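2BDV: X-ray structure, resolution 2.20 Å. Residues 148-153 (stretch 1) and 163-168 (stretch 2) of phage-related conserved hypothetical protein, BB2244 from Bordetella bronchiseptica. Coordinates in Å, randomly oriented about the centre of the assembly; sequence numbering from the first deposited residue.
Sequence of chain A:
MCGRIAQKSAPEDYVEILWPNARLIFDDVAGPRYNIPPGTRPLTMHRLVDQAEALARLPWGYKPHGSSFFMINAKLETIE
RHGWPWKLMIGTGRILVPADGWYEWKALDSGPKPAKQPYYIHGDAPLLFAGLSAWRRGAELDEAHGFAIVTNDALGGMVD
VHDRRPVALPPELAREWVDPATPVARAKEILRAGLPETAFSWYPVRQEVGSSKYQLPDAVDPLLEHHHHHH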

# COMPACT_ATOMS: atom_id res chain seq x y z
N ALA A 148 1.61 6.81 -0.01
CA ALA A 148 2.60 5.82 -0.38
C ALA A 148 2.34 4.56 0.48
O ALA A 148 1.90 4.68 1.62
CB ALA A 148 4.01 6.35 -0.14
N ILE A 149 2.60 3.38 -0.07
CA ILE A 149 2.41 2.14 0.69
C ILE A 149 3.69 1.92 1.50
O ILE A 149 4.78 2.02 0.96
CB ILE A 149 2.22 0.90 -0.23
CG1 ILE A 149 1.01 1.10 -1.15
CG2 ILE A 149 1.98 -0.36 0.60
CD1 ILE A 149 -0.21 1.57 -0.41
N VAL A 150 3.56 1.64 2.80
CA VAL A 150 4.75 1.39 3.62
C VAL A 150 5.34 0.05 3.18
O VAL A 150 4.64 -0.96 3.18
CB VAL A 150 4.42 1.28 5.12
CG1 VAL A 150 5.70 0.96 5.90
CG2 VAL A 150 3.80 2.57 5.61
N THR A 151 6.61 0.06 2.79
CA THR A 151 7.32 -1.12 2.31
C THR A 151 8.52 -1.50 3.19
O THR A 151 9.14 -0.65 3.84
CB THR A 151 7.83 -0.90 0.88
OG1 THR A 151 8.56 0.33 0.83
CG2 THR A 151 6.66 -0.82 -0.10
N ASN A 152 8.87 -2.78 3.17
CA ASN A 152 9.99 -3.30 3.95
C ASN A 152 11.15 -3.56 3.01
O ASN A 152 11.44 -4.71 2.66
CB ASN A 152 9.58 -4.60 4.63
CG ASN A 152 10.58 -5.05 5.68
OD1 ASN A 152 10.37 -6.06 6.34
ND2 ASN A 152 11.67 -4.30 5.82
N ASP A 153 11.80 -2.48 2.60
CA ASP A 153 12.92 -2.55 1.66
C ASP A 153 14.01 -3.55 2.05
O ASP A 153 14.55 -4.25 1.19
CB ASP A 153 13.51 -1.15 1.49
CG ASP A 153 12.53 -0.18 0.85
OD1 ASP A 153 11.32 -0.24 1.17
OD2 ASP A 153 12.96 0.66 0.02
N ASP A 163 12.59 -5.39 -5.62
CA ASP A 163 11.35 -4.69 -5.32
C ASP A 163 11.24 -4.48 -3.81
O ASP A 163 12.15 -4.82 -3.06
CB ASP A 163 10.14 -5.48 -5.84
CG ASP A 163 8.98 -4.57 -6.25
OD1 ASP A 163 8.31 -4.88 -7.26
OD2 ASP A 163 8.71 -3.56 -5.55
N ARG A 164 10.13 -3.91 -3.39
CA ARG A 164 9.91 -3.62 -1.99
C ARG A 164 8.56 -4.17 -1.55
O ARG A 164 7.52 -3.66 -1.94
CB ARG A 164 9.95 -2.10 -1.79
CG ARG A 164 11.28 -1.47 -2.21
CD ARG A 164 11.13 0.01 -2.54
NE ARG A 164 10.68 0.20 -3.91
CZ ARG A 164 11.45 0.03 -4.99
NH1 ARG A 164 10.96 0.21 -6.20
NH2 ARG A 164 12.73 -0.31 -4.84
N ARG A 165 8.58 -5.22 -0.74
CA ARG A 165 7.33 -5.82 -0.30
C ARG A 165 6.57 -4.89 0.63
O ARG A 165 7.15 -4.20 1.46
CB ARG A 165 7.59 -7.15 0.41
CG ARG A 165 8.14 -7.02 1.82
CD ARG A 165 8.44 -8.38 2.39
NE ARG A 165 9.49 -9.06 1.62
CZ ARG A 165 9.95 -10.28 1.91
NH1 ARG A 165 10.90 -10.81 1.16
NH2 ARG A 165 9.45 -10.95 2.94
N PRO A 166 5.24 -4.85 0.48
CA PRO A 166 4.38 -4.00 1.31
C PRO A 166 4.16 -4.57 2.70
O PRO A 166 3.98 -5.78 2.86
CB PRO A 166 3.09 -3.94 0.50
CG PRO A 166 3.02 -5.33 -0.07
CD PRO A 166 4.45 -5.54 -0.56
N VAL A 167 4.19 -3.71 3.71
CA VAL A 167 3.99 -4.16 5.08
C VAL A 167 2.51 -4.43 5.33
O VAL A 167 1.71 -3.50 5.41
CB VAL A 167 4.50 -3.10 6.08
CG1 VAL A 167 4.24 -3.57 7.51
CG2 VAL A 167 5.98 -2.85 5.86
N ALA A 168 2.15 -5.71 5.43
CA ALA A 168 0.76 -6.07 5.69
C ALA A 168 0.61 -6.27 7.19
O ALA A 168 1.45 -6.90 7.83
CB ALA A 168 0.39 -7.35 4.94

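Two short backbone hydrogen bonds, placed around a single beta bridge between Thr-151 and Pro-166, carry this contact; the side chains fill in around them. The bridge brings the CA atoms of Thr-151 and Pro-166 to 4.2 Å, and the two stretches together bury 408 Å² against each other.

Stretch 1 enters as a strand. Ala-148 is buried but out of reach of stretch 2, so its small methyl contributes nothing here. Contact starts at Ile-149, whose CA-to-CB bond points toward the partner while the end of the side chain leads away. With chi1 and chi2 both m, the CG2 methyl lies 3.7 Å from CB of Pro-166, and CD1 is carried off in another direction. A beta-branched residue suits such a place, since one branch can touch the proline ring while the other extends elsewhere.

Val-150 supplies the first strong polar link. Its carbonyl O accepts from N of Val-167 at 2.8 Å, with a straight N-H...O angle of 180°. The same oxygen also receives a CA-H...O contact from CA of Pro-166, 3.6 Å away. The valine side chains pack beside this bond, CG1 of Val-150 lying 3.8 Å from CG2 of Val-167. Both are in the t rotamer and both residues are buried, so compact apolar groups sit next to a satisfied backbone pair.

Thr-151 sits at the bridge, opposite a residue that has no amide hydrogen to give. The pairing needs none from Pro-166, because the hydrogen bonds use the backbone atoms of its neighbours, O of Arg-165 and N of Val-167. Thr-151 adds a CA-H...O contact, its CA lying 3.2 Å from O of Arg-165. Its side chain, chi1 p, packs CB against CB of Arg-164 at 3.6 Å, and OG1 donates to OD1 of Asp-153 at 2.8 Å. Threonine brings CB and CG2 close to stretch 2, and its hydroxyl, also near Arg-164, has its hydrogen bond met by Asp-153 OD1 within its own stretch, which suits a buried position.

Asn-152 provides the second strong link: its N donates to O of Arg-165 at 2.8 Å and 166°. That oxygen therefore serves both Asn-152 and the CA of Thr-151, much as the Val-150 oxygen serves two groups of stretch 2. The side-chain contribution is carbon, with CB 4.0 Å from CG of Arg-165 and 4.2 Å from CG2 of Val-167; the polar end of Asn-152 makes no contact with stretch 2.

At Asp-153 the side chain begins sideways, but its end comes nearer to stretch 2. OD2 approaches CD of Arg-164 to 3.2 Å, yet stays 4.6 Å from NE, so the opposite charges are near each other without forming a salt bridge. Arg-164 works here largely through its aliphatic portion, and it gives up the most area of any residue in the contact. Its own N donates to OD2 of Asp-163 at 2.6 Å, tying it to its neighbour.

The rule to read is economical: backbone bonds set the register, and carbon packs around them.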